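Local coordinates for protein purine nucleoside phosphorylase (Anopheles gambiae, PDB 2P4S) that catalyses the phosphorolytic cleavage of the N-glycosidic bond of inosine, guanosine and their 2'-deoxy forms, releasing purine base and pentose 1-phosphate in purine salvage, at residues 127-132 against 155-160; 212-217 against 266-271. One frame throughout, in Å; residues are numbered along the deposited sequence.

Both interactions reach the same mixed sheet of one subunit, interaction 1 within paired strands and interaction 2 where a loop meets the start of strand 214-221, and they follow one another along the chain. Their centres lie 25 Å apart, with about 12 Å between nearest atoms, so they do not touch. Interaction 1 pairs two antiparallel strands away from the nucleoside and phosphate sites. Interaction 2 starts a parallel pairing closer to the catalytic centre: the side chain of Asp-213 is about 12 Å from the bound transition-state analogue DADMe-ImmH and about 11 Å from the side chain of nucleoside-binding Asn-328, while the Ile-214 side chain is about 10 Å from that of Ala-201, which binds phosphate.

Interaction 1 (127-132 against 155-160); sequences LTDVDS and FGYLAG
Residues 127-132 run antiparallel to residues 155-160, strands 130-132 and 155-158 lying at 146° between their N-to-C directions, and two hydrogen-bonded pairs, Thr-128 with Tyr-157 and Asp-131 with Phe-155, make four backbone bonds. Phe-155 N to Asp-131 O, at 2.8 Å, is almost straight (178° at the hydrogen). The register slips by one residue between the pairs, a beta bulge, and the chain bends sharply at Asp-129, whose phi is positive. Carbonyls also take C-H contacts: Tyr-157 O lies 3.3 Å from Leu-127 CA, and Phe-155 O lies 3.2 Å from Val-130 CA.

Thr-128 and Tyr-157 share one face of the sheet. A chi1 of 62° tucks OG1 back over the Thr-128 backbone, 3.4 Å from CB of Tyr-157. The Tyr-157 ring presents its CD2 edge to the turn: Thr-128 O lies in the ring plane, and Asp-129 CB comes to 3.6 Å from Tyr-157 CD2. Phe-155 likewise has Asp-131 O at its edge, in plane. Leu-127 lays its branch along the facing strand, methyl CD2 3.7 Å from Leu-158 CB; the two side chains cross obliquely. Leu-127 CD1 lies against the backbone N and CA of Gly-156, about 4.0 Å from each.

Leu-127 continues onto Val-163 and Cys-165 of strand 161-167, and Leu-158 onto Val-360 and Val-364 of helix 353-370. Asp-131 OD2 is hydrogen-bonded to Thr-106 OG1. The chemistry thus divides: backbone bonds fix the bulged pairing, the two buried leucines pack it against strand 161-167 and helix 353-370, and the Asp-131 carboxylate links it to Thr-106, just after helix 92-105.

Interaction 2 (212-217 against 266-271); sequences GDIMLI and IGIENE
Backbone contact is concentrated on one carbonyl: Glu-271 O accepts a hydrogen bond from Ile-214 N at 2.9 Å, the donor nearly in line with the C=O bond (172°). The same oxygen takes a C-H contact from Asp-213 CA at 3.2 Å.

Among the polar side chains, Asp-213 OD1 lies 3.5 Å from Glu-271 CA and is bridged to Asn-270 O by a water that donates to both, 2.8 Å from OD1 of Asp-213. The other oxygen, Asp-213 OD2, forms a salt bridge with Arg-273 and accepts a hydrogen bond from Arg-210 N, bonds that would help fix the carboxylate's rotation. The bend of Glu-271 at chi2 (78°) goes with a carboxylate leading away from 212-217, its OE2 5.5 Å from Asp-213 OD1, like charges not in contact.

Apolar contact is slight: the CD1 methyls of Ile-214 and Ile-268 touch at 4.2 Å, the chains meeting at a slant.

Gly-267, with positive phi, is the C' residue of the Schellman motif that ends helix 253-265; the following 3-10 turn leads to strand 272-279. Strand 214-221 lies between this parallel neighbour and antiparallel strand 319-329, while Ile-268 also packs on Ala-263 and on Thr-355 of helix 353-370.

Interaction 1 (127-132 against 155-160)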
loop_
_atom_site.group_PDB
_atom_site.type_symbol
_atom_site.label_atom_id
_atom_site.label_comp_id
_atom_site.label_asym_id
_atom_site.label_seq_id
_atom_site.Cartn_x
_atom_site.Cartn_y
_atom_site.Cartn_z
ATOM N N LEU A 127 -3.052 -37.256 -8.566
ATOM C CA LEU A 127 -4.434 -37.500 -8.996
ATOM C C LEU A 127 -4.528 -38.719 -9.931
ATOM O O LEU A 127 -3.563 -39.047 -10.609
ATOM C CB LEU A 127 -5.013 -36.258 -9.678
ATOM C CG LEU A 127 -4.956 -34.950 -8.895
ATOM C CD1 LEU A 127 -5.633 -33.880 -9.700
ATOM C CD2 LEU A 127 -5.625 -35.073 -7.553
ATOM N N THR A 128 -5.683 -39.384 -9.953
ATOM C CA THR A 128 -5.944 -40.488 -10.884
ATOM C C THR A 128 -7.119 -40.143 -11.807
ATOM O O THR A 128 -7.936 -39.254 -11.472
ATOM C CB THR A 128 -6.260 -41.816 -10.161
ATOM O OG1 THR A 128 -7.439 -41.670 -9.380
ATOM C CG2 THR A 128 -5.106 -42.262 -9.254
ATOM N N ASP A 129 -7.211 -40.847 -12.955
ATOM C CA ASP A 129 -8.278 -40.606 -13.933
ATOM C C ASP A 129 -8.393 -39.131 -14.295
ATOM O O ASP A 129 -9.492 -38.541 -14.183
ATOM C CB ASP A 129 -9.611 -40.984 -13.326
ATOM C CG ASP A 129 -10.028 -42.370 -13.650
ATOM O OD1 ASP A 129 -10.844 -42.492 -14.613
ATOM O OD2 ASP A 129 -9.568 -43.309 -12.927
ATOM N N VAL A 130 -7.274 -38.532 -14.709
ATOM C CA VAL A 130 -7.218 -37.068 -14.899
ATOM C C VAL A 130 -7.731 -36.556 -16.266
ATOM O O VAL A 130 -7.523 -37.196 -17.294
ATOM C CB VAL A 130 -5.798 -36.475 -14.569
ATOM C CG1 VAL A 130 -5.274 -37.071 -13.290
ATOM C CG2 VAL A 130 -4.811 -36.744 -15.678
ATOM N N ASP A 131 -8.437 -35.420 -16.233
ATOM C CA ASP A 131 -8.582 -34.518 -17.372
ATOM C C ASP A 131 -7.703 -33.290 -17.094
ATOM O O ASP A 131 -7.874 -32.586 -16.115
ATOM C CB ASP A 131 -10.054 -34.141 -17.618
ATOM C CG ASP A 131 -10.943 -35.379 -17.852
ATOM O OD1 ASP A 131 -10.650 -36.168 -18.781
ATOM O OD2 ASP A 131 -11.941 -35.571 -17.124
ATOM N N SER A 132 -6.723 -33.076 -17.956
ATOM C CA SER A 132 -5.733 -32.036 -17.760
ATOM C C SER A 132 -5.865 -30.949 -18.843
ATOM O O SER A 132 -6.090 -31.257 -20.025
ATOM C CB SER A 132 -4.365 -32.668 -17.790
ATOM O OG SER A 132 -3.391 -31.671 -17.548
ATOM N N PHE A 155 -8.257 -32.052 -13.416
ATOM C CA PHE A 155 -9.467 -32.564 -12.759
ATOM C C PHE A 155 -9.152 -34.018 -12.558
ATOM O O PHE A 155 -8.813 -34.682 -13.501
ATOM C CB PHE A 155 -10.694 -32.416 -13.656
ATOM C CG PHE A 155 -11.176 -31.003 -13.827
ATOM C CD1 PHE A 155 -12.316 -30.562 -13.150
ATOM C CD2 PHE A 155 -10.538 -30.122 -14.717
ATOM C CE1 PHE A 155 -12.797 -29.228 -13.298
ATOM C CE2 PHE A 155 -11.004 -28.824 -14.883
ATOM C CZ PHE A 155 -12.169 -28.371 -14.179
ATOM N N GLY A 156 -9.222 -34.527 -11.332
ATOM C CA GLY A 156 -8.832 -35.926 -11.073
ATOM C C GLY A 156 -9.301 -36.355 -9.699
ATOM O O GLY A 156 -9.898 -35.562 -8.965
ATOM N N TYR A 157 -9.021 -37.615 -9.362
ATOM C CA TYR A 157 -9.339 -38.217 -8.064
ATOM C C TYR A 157 -8.140 -38.185 -7.128
ATOM O O TYR A 157 -7.050 -38.728 -7.445
ATOM C CB TYR A 157 -9.875 -39.667 -8.242
ATOM C CG TYR A 157 -11.220 -39.705 -8.948
ATOM C CD1 TYR A 157 -12.384 -39.668 -8.221
ATOM C CD2 TYR A 157 -11.313 -39.749 -10.354
ATOM C CE1 TYR A 157 -13.662 -39.684 -8.855
ATOM C CE2 TYR A 157 -12.586 -39.754 -11.023
ATOM C CZ TYR A 157 -13.759 -39.727 -10.255
ATOM O OH TYR A 157 -15.043 -39.731 -10.831
ATOM N N LEU A 158 -8.324 -37.514 -5.992
ATOM C CA LEU A 158 -7.327 -37.573 -4.904
ATOM C C LEU A 158 -7.774 -38.597 -3.821
ATOM O O LEU A 158 -8.696 -38.321 -3.053
ATOM C CB LEU A 158 -7.086 -36.183 -4.292
ATOM C CG LEU A 158 -5.886 -36.045 -3.343
ATOM C CD1 LEU A 158 -4.591 -36.472 -4.001
ATOM C CD2 LEU A 158 -5.745 -34.637 -2.848
ATOM N N ALA A 159 -7.120 -39.764 -3.794
ATOM C CA ALA A 159 -7.592 -40.952 -3.054
ATOM C C ALA A 159 -9.101 -41.207 -3.201
ATOM O O ALA A 159 -9.809 -41.319 -2.199
ATOM C CB ALA A 159 -7.217 -40.846 -1.559
ATOM N N GLY A 160 -9.596 -41.266 -4.443
ATOM C CA GLY A 160 -11.017 -41.466 -4.681
ATOM C C GLY A 160 -11.898 -40.234 -4.614
ATOM O O GLY A 160 -13.087 -40.314 -4.920
#

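Interaction 2 (212-217 against 266-271)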
loop_
_atom_site.group_PDB
_atom_site.type_symbol
_atom_site.label_atom_id
_atom_site.label_comp_id
_atom_site.label_asym_id
_atom_site.label_seq_id
_atom_site.Cartn_x
_atom_site.Cartn_y
_atom_site.Cartn_z
ATOM N N GLY A 212 10.956 -26.595 6.003
ATOM C CA GLY A 212 10.275 -27.873 5.858
ATOM C C GLY A 212 9.031 -27.994 6.739
ATOM O O GLY A 212 8.242 -28.908 6.551
ATOM N N ASP A 213 8.841 -27.087 7.697
ATOM C CA ASP A 213 7.602 -27.066 8.485
ATOM C C ASP A 213 6.468 -26.668 7.583
ATOM O O ASP A 213 6.660 -25.933 6.582
ATOM C CB ASP A 213 7.687 -26.005 9.620
ATOM C CG ASP A 213 8.622 -26.417 10.786
ATOM O OD1 ASP A 213 9.189 -27.543 10.789
ATOM O OD2 ASP A 213 8.819 -25.591 11.708
ATOM N N ILE A 214 5.263 -27.113 7.958
ATOM C CA ILE A 214 4.031 -26.633 7.375
ATOM C C ILE A 214 3.354 -25.754 8.417
ATOM O O ILE A 214 3.061 -26.208 9.534
ATOM C CB ILE A 214 3.149 -27.821 7.005
ATOM C CG1 ILE A 214 3.818 -28.630 5.879
ATOM C CG2 ILE A 214 1.699 -27.405 6.688
ATOM C CD1 ILE A 214 3.154 -29.991 5.664
ATOM N N MET A 215 3.132 -24.499 8.066
ATOM C CA MET A 215 2.319 -23.621 8.872
ATOM C C MET A 215 0.897 -23.561 8.353
ATOM O O MET A 215 0.667 -22.983 7.295
ATOM C CB MET A 215 2.889 -22.205 8.891
ATOM C CG MET A 215 2.231 -21.326 9.974
ATOM S SD MET A 215 2.419 -19.592 9.652
ATOM C CE MET A 215 1.292 -19.334 8.250
ATOM N N LEU A 216 -0.060 -24.103 9.120
ATOM C CA LEU A 216 -1.479 -23.779 8.900
ATOM C C LEU A 216 -1.667 -22.278 8.992
ATOM O O LEU A 216 -1.180 -21.623 9.903
ATOM C CB LEU A 216 -2.418 -24.431 9.917
ATOM C CG LEU A 216 -2.185 -25.937 10.112
ATOM C CD1 LEU A 216 -3.024 -26.492 11.237
ATOM C CD2 LEU A 216 -2.334 -26.739 8.780
ATOM N N ILE A 217 -2.418 -21.745 8.047
ATOM C CA ILE A 217 -2.754 -20.349 8.091
ATOM C C ILE A 217 -4.003 -20.230 8.935
ATOM O O ILE A 217 -5.057 -20.797 8.621
ATOM C CB ILE A 217 -2.873 -19.729 6.671
ATOM C CG1 ILE A 217 -1.589 -20.030 5.871
ATOM C CG2 ILE A 217 -3.204 -18.203 6.781
ATOM C CD1 ILE A 217 -1.570 -19.491 4.393
ATOM N N ILE A 266 0.318 -39.023 10.658
ATOM C CA ILE A 266 1.338 -39.280 9.638
ATOM C C ILE A 266 2.768 -38.962 10.100
ATOM O O ILE A 266 3.733 -39.072 9.337
ATOM C CB ILE A 266 0.962 -38.646 8.268
ATOM C CG1 ILE A 266 0.987 -37.102 8.351
ATOM C CG2 ILE A 266 -0.410 -39.203 7.841
ATOM C CD1 ILE A 266 0.739 -36.388 7.031
ATOM N N GLY A 267 2.903 -38.621 11.369
ATOM C CA GLY A 267 4.234 -38.506 11.966
ATOM C C GLY A 267 4.917 -37.166 11.778
ATOM O O GLY A 267 6.115 -37.084 11.945
ATOM N N ILE A 268 4.169 -36.118 11.430
ATOM C CA ILE A 268 4.768 -34.789 11.206
ATOM C C ILE A 268 4.370 -33.680 12.217
ATOM O O ILE A 268 4.519 -32.480 11.928
ATOM C CB ILE A 268 4.502 -34.266 9.762
ATOM C CG1 ILE A 268 2.988 -34.051 9.535
ATOM C CG2 ILE A 268 5.237 -35.176 8.710
ATOM C CD1 ILE A 268 2.657 -33.177 8.333
ATOM N N GLU A 269 3.872 -34.077 13.391
ATOM C CA GLU A 269 3.375 -33.121 14.373
ATOM C C GLU A 269 4.370 -32.063 14.804
ATOM O O GLU A 269 3.978 -30.908 15.016
ATOM C CB GLU A 269 2.675 -33.803 15.566
ATOM C CG GLU A 269 3.535 -34.659 16.432
ATOM C CD GLU A 269 3.865 -36.062 15.863
ATOM O OE1 GLU A 269 3.610 -36.414 14.684
ATOM O OE2 GLU A 269 4.447 -36.831 16.628
ATOM N N ASN A 270 5.645 -32.429 14.928
ATOM C CA ASN A 270 6.686 -31.452 15.330
ATOM C C ASN A 270 7.029 -30.438 14.235
ATOM O O ASN A 270 7.659 -29.417 14.499
ATOM C CB ASN A 270 7.958 -32.179 15.730
ATOM C CG ASN A 270 7.819 -32.854 17.073
ATOM O OD1 ASN A 270 7.760 -32.184 18.111
ATOM N ND2 ASN A 270 7.713 -34.165 17.063
ATOM N N GLU A 271 6.618 -30.758 13.015
ATOM C CA GLU A 271 6.891 -29.965 11.842
ATOM C C GLU A 271 5.622 -29.235 11.444
ATOM O O GLU A 271 5.552 -28.707 10.369
ATOM C CB GLU A 271 7.361 -30.860 10.682
ATOM C CG GLU A 271 8.768 -31.483 10.871
ATOM C CD GLU A 271 8.796 -32.699 11.834
ATOM O OE1 GLU A 271 7.945 -33.629 11.718
ATOM O OE2 GLU A 271 9.683 -32.715 12.722
HETATM O O HOH W 1 10.060 -28.385 13.303
#